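Local coordinates for anabena Tic22 (Anabaena sp., PDB 4EV1), which probably acts as a chaperone in protein transport at the thylakoids, at residues Lys131-Arg139 with Leu161-Leu172; Gly24-Pro32 with Ala40-Tyr48. One frame throughout, in Å; residues are numbered along the deposited sequence. Where two conformers were deposited one is given.

Contact 1: Lys131-Arg139 with Leu161-Leu172; sequences KSVPMFAVR and LFLSKQDAQGLL
Phe136 and Phe162 face each other as a single antiparallel bridge, a hydrogen-bonded pair in which each residue gives its N-H and takes one in return. Phe136 N donates to Phe162 O at 2.8 Å, in the carbonyl plane but bent to 140° at the hydrogen; Phe162 N returns a straighter bond to Phe136 O, 167°. Phe162 O also receives the CA-H of Met135, with Met135 CA at 3.1 Å. Past the bridge, where Leu163 leaves the strand, one water links the two backbones, donating 2.8 Å bonds to both Pro134 O and Leu163 O. Leu163 O meanwhile lies at the edge of the Phe136 ring. Over a face of that ring comes Lys165 CB, a CH-pi contact 3.7 Å from the centroid, while Phe136 CB rests on Ala168 CB; with CG beside the backbone N (chi1 -51°), the ring is carried beneath the first helical turn. Reduced to an alanine here, the residue would probably leave the Lys165 methylenes without their aromatic platform and open a gap under the helix start. Val138 CG2 packs 3.4 Å from Ala168 O, and Val138 CB meets Leu171 CD2 at 3.9 Å. Glu112 of helix 110-121 receives both Lys165 N and the N-cap Ser164 OG, while strand 134-139 pairs along its length with strand 183-188 and the helical segment 165-172 runs nearly parallel to it.

Contact 2: Gly24-Pro32 with Ala40-Tyr48; sequences GLPLSRPLP and AGGSITGAY
Arg29 and Ile44 form a hydrogen-bonded pair of a short antiparallel ladder. Among the backbone bonds, Ile44 N reaches Arg29 O at 2.8 Å, and Arg29 N answers to Ile44 O at 3.0 Å. Farther along, Leu31 N donates to Gly42 O at 2.9 Å from well above the carbonyl plane, 50° out of it. The intervening pair, Pro30 with Ser43, is non-hydrogen-bonded, as suits a proline without an N-H; Pro30 CA instead turns its hydrogen to Gly42 O.

One side chain joins this polar network. Thr45 has OG1 opposite its own backbone N across chi1 (-165°), which brings the hydroxyl to Leu27 O as a donor at 2.6 Å. The same carbonyl accepts a water that is in turn held by Gly46 N, so Leu27 O takes both the hydroxyl and a water. A second water ties Pro32 O to Ala40 N and Gly41 O where the segments approach their connecting loop.

Apolar contact centres on Leu31. Its CD1 lies 3.4 Å from Gly41 CA, a place where a CB on the glycine would collide with it, while CD2 meets Ile44 CG2 at 3.9 Å, the two side chains crossing at about a right angle. At the other end, Pro26 CB packs 4.0 Å from Thr45 CB.

Strand 28-30 is an outermost strand of a three-stranded mixed sheet. Strand 43-48 lies in the middle, parallel to strand 102-107, whose Leu103 touches Leu31, and the Tyr48 side chain packs on helix 51-63 at Phe57 and Ala54.

How the contacts relate
Contact 1 is buried and contact 2 lies at the surface, on opposite sides of the chain's centre, with centres about 29 Å apart and nearest atoms about 7 Å apart. They share no strand or helix, and contact 2 closes before contact 1 opens along the chain. Both depend on antiparallel backbone pairing, but to different extents, and in both waters bridge backbone atoms. Contact 2 is a ladder at the edge of a sheet, helped by a threonine hydroxyl, with a leucine and glycine packing beside it. In contact 1 pairing is limited to a single bridge, and phenylalanine-lysine and aliphatic packing between strand and helix makes up much of the rest.

Contact 1: Lys131-Arg139 with Leu161-Leu172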
# COMPACT_ATOMS: atom_id res chain seq x y z
N LYS A 131 -0.73 -4.44 -12.38
CA LYS A 131 -1.50 -3.31 -11.89
C LYS A 131 -1.66 -3.31 -10.36
O LYS A 131 -1.76 -4.36 -9.71
CB LYS A 131 -2.90 -3.29 -12.54
CG LYS A 131 -2.87 -3.28 -14.07
CD LYS A 131 -4.22 -3.73 -14.64
CE LYS A 131 -4.38 -3.35 -16.10
NZ LYS A 131 -5.71 -3.85 -16.59
N SER A 132 -1.66 -2.13 -9.80
CA SER A 132 -1.92 -1.93 -8.37
C SER A 132 -0.69 -2.33 -7.55
O SER A 132 0.38 -2.66 -8.09
CB SER A 132 -3.19 -2.71 -7.92
OG SER A 132 -3.64 -2.28 -6.64
N VAL A 133 -0.87 -2.28 -6.23
CA VAL A 133 0.21 -2.56 -5.28
C VAL A 133 0.14 -4.04 -4.96
O VAL A 133 -0.87 -4.51 -4.50
CB VAL A 133 0.00 -1.81 -3.97
CG1 VAL A 133 1.14 -2.08 -2.98
CG2 VAL A 133 -0.09 -0.27 -4.24
N PRO A 134 1.22 -4.80 -5.23
CA PRO A 134 1.10 -6.22 -4.93
C PRO A 134 1.21 -6.51 -3.43
O PRO A 134 1.68 -5.66 -2.66
CB PRO A 134 2.28 -6.87 -5.67
CG PRO A 134 3.24 -5.78 -5.88
CD PRO A 134 2.49 -4.46 -5.89
N MET A 135 0.68 -7.67 -3.06
CA MET A 135 0.87 -8.25 -1.72
C MET A 135 1.16 -9.75 -1.89
O MET A 135 0.81 -10.37 -2.91
CB MET A 135 -0.37 -8.04 -0.88
CG MET A 135 -0.81 -6.58 -0.74
SD MET A 135 -2.13 -6.35 0.48
CE MET A 135 -1.20 -6.34 1.95
N PHE A 136 1.78 -10.35 -0.89
CA PHE A 136 2.27 -11.70 -1.02
C PHE A 136 1.80 -12.49 0.16
O PHE A 136 1.99 -12.04 1.29
CB PHE A 136 3.78 -11.70 -1.11
CG PHE A 136 4.31 -10.76 -2.15
CD1 PHE A 136 4.61 -9.45 -1.83
CD2 PHE A 136 4.47 -11.17 -3.47
CE1 PHE A 136 5.09 -8.57 -2.79
CE2 PHE A 136 4.95 -10.29 -4.43
CZ PHE A 136 5.26 -8.98 -4.08
N ALA A 137 1.21 -13.66 -0.10
CA ALA A 137 0.68 -14.48 0.98
C ALA A 137 1.19 -15.89 0.80
O ALA A 137 1.14 -16.44 -0.33
CB ALA A 137 -0.86 -14.43 0.99
N VAL A 138 1.69 -16.47 1.89
CA VAL A 138 2.23 -17.82 1.85
C VAL A 138 1.13 -18.85 2.01
O VAL A 138 0.27 -18.70 2.87
CB VAL A 138 3.30 -18.00 2.91
CG1 VAL A 138 3.78 -19.48 3.00
CG2 VAL A 138 4.44 -17.05 2.59
N ARG A 139 1.16 -19.88 1.18
CA ARG A 139 0.15 -20.93 1.24
C ARG A 139 0.83 -22.24 1.45
O ARG A 139 1.97 -22.42 1.00
CB ARG A 139 -0.65 -21.02 -0.06
CG ARG A 139 -1.31 -19.73 -0.49
CD ARG A 139 -2.15 -19.99 -1.71
NE ARG A 139 -1.36 -20.13 -2.92
CZ ARG A 139 -1.85 -20.05 -4.16
NH1 ARG A 139 -3.14 -19.81 -4.37
NH2 ARG A 139 -1.03 -20.18 -5.20
N LEU A 161 -0.44 -10.67 5.26
CA LEU A 161 -0.27 -10.29 3.87
C LEU A 161 0.89 -9.26 3.72
O LEU A 161 0.84 -8.12 4.22
CB LEU A 161 -1.57 -9.76 3.29
CG LEU A 161 -2.84 -10.55 3.59
CD1 LEU A 161 -4.08 -9.84 3.03
CD2 LEU A 161 -2.72 -11.94 3.02
N PHE A 162 1.96 -9.68 3.06
CA PHE A 162 3.17 -8.88 3.01
C PHE A 162 3.17 -7.94 1.84
O PHE A 162 2.87 -8.34 0.70
CB PHE A 162 4.40 -9.78 2.94
CG PHE A 162 4.52 -10.73 4.12
CD1 PHE A 162 5.01 -10.29 5.36
CD2 PHE A 162 4.11 -12.04 4.00
CE1 PHE A 162 5.11 -11.17 6.44
CE2 PHE A 162 4.22 -12.92 5.07
CZ PHE A 162 4.71 -12.50 6.28
N LEU A 163 3.56 -6.71 2.09
CA LEU A 163 3.79 -5.76 1.01
C LEU A 163 5.17 -5.98 0.37
O LEU A 163 5.44 -5.48 -0.74
CB LEU A 163 3.67 -4.33 1.52
CG LEU A 163 2.29 -3.66 1.63
CD1 LEU A 163 1.62 -3.54 0.23
CD2 LEU A 163 1.37 -4.34 2.63
N SER A 164 6.02 -6.76 1.03
CA SER A 164 7.31 -7.07 0.51
C SER A 164 7.56 -8.57 0.31
O SER A 164 7.45 -9.36 1.24
CB SER A 164 8.37 -6.46 1.41
OG SER A 164 9.59 -6.68 0.79
N LYS A 165 7.93 -8.93 -0.90
CA LYS A 165 8.13 -10.32 -1.25
C LYS A 165 9.18 -11.01 -0.42
O LYS A 165 9.01 -12.12 -0.09
CB LYS A 165 8.43 -10.47 -2.72
CG LYS A 165 8.40 -11.86 -3.18
CD LYS A 165 9.25 -11.97 -4.32
CE LYS A 165 10.16 -13.11 -4.15
NZ LYS A 165 9.51 -14.25 -4.79
N GLN A 166 10.24 -10.31 -0.07
CA GLN A 166 11.31 -10.87 0.76
C GLN A 166 10.80 -11.33 2.12
O GLN A 166 11.26 -12.36 2.63
CB GLN A 166 12.48 -9.88 0.94
CG GLN A 166 12.11 -8.69 1.82
CD GLN A 166 13.12 -7.55 1.77
OE1 GLN A 166 14.23 -7.68 2.32
NE2 GLN A 166 12.72 -6.41 1.17
N ASP A 167 9.84 -10.62 2.69
CA ASP A 167 9.23 -11.04 3.95
C ASP A 167 8.40 -12.31 3.74
O ASP A 167 8.39 -13.16 4.61
CB ASP A 167 8.31 -9.96 4.53
CG ASP A 167 9.07 -8.78 5.10
OD1 ASP A 167 10.05 -8.97 5.86
OD2 ASP A 167 8.68 -7.67 4.77
N ALA A 168 7.68 -12.42 2.63
CA ALA A 168 6.93 -13.67 2.32
C ALA A 168 7.91 -14.82 2.06
O ALA A 168 7.63 -15.96 2.48
CB ALA A 168 6.01 -13.51 1.15
N GLN A 169 9.03 -14.56 1.39
CA GLN A 169 10.00 -15.63 1.10
C GLN A 169 10.56 -16.17 2.40
O GLN A 169 10.85 -17.38 2.52
CB GLN A 169 11.15 -15.17 0.18
CG GLN A 169 10.95 -15.48 -1.32
CD GLN A 169 11.18 -16.96 -1.69
OE1 GLN A 169 10.43 -17.53 -2.49
NE2 GLN A 169 12.20 -17.58 -1.10
N GLY A 170 10.71 -15.28 3.38
CA GLY A 170 11.15 -15.67 4.71
C GLY A 170 10.23 -16.69 5.36
O GLY A 170 10.70 -17.72 5.82
N LEU A 171 8.93 -16.40 5.38
CA LEU A 171 7.92 -17.33 5.92
C LEU A 171 7.82 -18.62 5.10
O LEU A 171 7.74 -19.71 5.67
CB LEU A 171 6.54 -16.68 5.98
CG LEU A 171 5.38 -17.51 6.58
CD1 LEU A 171 5.65 -17.96 8.01
CD2 LEU A 171 4.11 -16.68 6.54
N LEU A 172 7.86 -18.50 3.77
CA LEU A 172 7.91 -19.67 2.90
C LEU A 172 9.00 -20.64 3.37
O LEU A 172 8.74 -21.82 3.62
CB LEU A 172 8.16 -19.27 1.45
CG LEU A 172 8.21 -20.44 0.47
CD1 LEU A 172 6.99 -21.31 0.64
CD2 LEU A 172 8.34 -19.92 -0.95
O HOH W 1 4.04 -4.20 -2.79

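Contact 2: Gly24-Pro32 with Ala40-Tyr48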
# COMPACT_ATOMS: atom_id res chain seq x y z
N GLY A 24 1.81 19.46 5.62
CA GLY A 24 1.14 18.23 5.19
C GLY A 24 0.13 18.31 4.05
O GLY A 24 -0.56 17.34 3.76
N LEU A 25 0.09 19.45 3.38
CA LEU A 25 -0.80 19.65 2.23
C LEU A 25 -0.12 18.97 1.05
O LEU A 25 1.00 19.29 0.74
CB LEU A 25 -0.97 21.15 1.97
CG LEU A 25 -1.94 21.68 0.91
CD1 LEU A 25 -3.27 20.92 0.84
CD2 LEU A 25 -2.21 23.22 1.15
N PRO A 26 -0.78 18.00 0.42
CA PRO A 26 -0.14 17.25 -0.67
C PRO A 26 0.06 18.04 -1.95
O PRO A 26 -0.81 18.83 -2.31
CB PRO A 26 -1.13 16.09 -0.92
CG PRO A 26 -1.84 15.96 0.33
CD PRO A 26 -2.01 17.34 0.87
N LEU A 27 1.18 17.82 -2.61
CA LEU A 27 1.44 18.40 -3.91
C LEU A 27 0.52 17.67 -4.88
O LEU A 27 0.53 16.44 -4.93
CB LEU A 27 2.88 18.15 -4.34
CG LEU A 27 3.27 18.64 -5.73
CD1 LEU A 27 3.18 20.18 -5.85
CD2 LEU A 27 4.66 18.14 -6.04
N SER A 28 -0.26 18.41 -5.64
CA SER A 28 -1.24 17.81 -6.53
C SER A 28 -1.39 18.61 -7.82
O SER A 28 -0.91 19.71 -7.91
CB SER A 28 -2.57 17.70 -5.81
OG SER A 28 -3.14 18.98 -5.66
N ARG A 29 -2.06 18.00 -8.79
CA ARG A 29 -2.33 18.57 -10.12
C ARG A 29 -3.86 18.60 -10.26
O ARG A 29 -4.53 17.65 -9.82
CB ARG A 29 -1.65 17.69 -11.18
CG ARG A 29 -2.42 17.40 -12.48
CD ARG A 29 -1.49 17.06 -13.65
NE ARG A 29 -1.59 18.04 -14.73
CZ ARG A 29 -1.34 17.81 -16.02
NH1 ARG A 29 -0.94 16.61 -16.45
NH2 ARG A 29 -1.48 18.81 -16.88
N PRO A 30 -4.41 19.69 -10.82
CA PRO A 30 -5.87 19.80 -10.93
C PRO A 30 -6.41 18.85 -11.97
O PRO A 30 -5.69 18.47 -12.90
CB PRO A 30 -6.13 21.26 -11.34
CG PRO A 30 -4.81 21.78 -11.82
CD PRO A 30 -3.71 20.87 -11.37
N LEU A 31 -7.67 18.46 -11.80
CA LEU A 31 -8.32 17.54 -12.71
C LEU A 31 -9.32 18.32 -13.57
O LEU A 31 -9.93 19.29 -13.10
CB LEU A 31 -9.04 16.47 -11.90
CG LEU A 31 -8.18 15.42 -11.16
CD1 LEU A 31 -9.02 14.58 -10.21
CD2 LEU A 31 -7.46 14.52 -12.13
N PRO A 32 -9.51 17.88 -14.82
CA PRO A 32 -10.40 18.56 -15.74
C PRO A 32 -11.85 18.20 -15.49
O PRO A 32 -12.14 17.15 -14.88
CB PRO A 32 -9.98 17.99 -17.08
CG PRO A 32 -9.62 16.58 -16.76
CD PRO A 32 -8.89 16.70 -15.45
N ALA A 40 -15.30 14.29 -11.65
CA ALA A 40 -15.23 13.08 -10.87
C ALA A 40 -13.85 13.08 -10.23
O ALA A 40 -13.11 12.11 -10.37
CB ALA A 40 -15.45 11.83 -11.74
N GLY A 41 -13.55 14.20 -9.56
CA GLY A 41 -12.20 14.58 -9.06
C GLY A 41 -11.88 16.08 -9.14
O GLY A 41 -12.07 16.70 -10.17
N GLY A 42 -11.37 16.69 -8.06
CA GLY A 42 -10.79 18.06 -8.12
C GLY A 42 -9.28 18.17 -8.40
O GLY A 42 -8.83 19.00 -9.17
N SER A 43 -8.50 17.31 -7.76
CA SER A 43 -7.06 17.25 -7.98
C SER A 43 -6.55 15.85 -7.67
O SER A 43 -7.28 15.01 -7.14
CB SER A 43 -6.36 18.34 -7.17
OG SER A 43 -6.65 18.19 -5.80
N ILE A 44 -5.32 15.57 -8.09
CA ILE A 44 -4.74 14.26 -7.93
C ILE A 44 -3.29 14.38 -7.41
O ILE A 44 -2.52 15.21 -7.88
CB ILE A 44 -4.79 13.43 -9.24
CG1 ILE A 44 -4.36 11.97 -8.97
CG2 ILE A 44 -3.99 14.11 -10.39
CD1 ILE A 44 -4.48 10.99 -10.18
N THR A 45 -2.98 13.55 -6.40
CA THR A 45 -1.65 13.48 -5.80
C THR A 45 -1.05 12.09 -5.95
O THR A 45 -1.74 11.05 -5.98
CB THR A 45 -1.64 13.94 -4.31
OG1 THR A 45 -0.28 14.18 -3.87
CG2 THR A 45 -2.31 12.90 -3.37
N GLY A 46 0.28 12.06 -6.00
CA GLY A 46 0.99 10.82 -6.19
C GLY A 46 1.53 10.26 -4.93
O GLY A 46 2.51 10.84 -4.39
N ALA A 47 0.95 9.13 -4.47
CA ALA A 47 1.32 8.49 -3.21
C ALA A 47 2.38 7.42 -3.49
O ALA A 47 2.45 6.88 -4.61
CB ALA A 47 0.08 7.90 -2.48
N TYR A 48 3.19 7.12 -2.49
CA TYR A 48 4.30 6.19 -2.61
C TYR A 48 4.28 5.15 -1.51
O TYR A 48 4.09 5.47 -0.32
CB TYR A 48 5.64 6.94 -2.51
CG TYR A 48 5.92 7.88 -3.66
CD1 TYR A 48 5.46 9.21 -3.63
CD2 TYR A 48 6.67 7.48 -4.75
CE1 TYR A 48 5.73 10.11 -4.69
CE2 TYR A 48 6.93 8.37 -5.81
CZ TYR A 48 6.46 9.67 -5.78
OH TYR A 48 6.71 10.54 -6.81
O HOH W 2 2.38 14.20 -6.03
O HOH W 3 -12.47 15.06 -12.85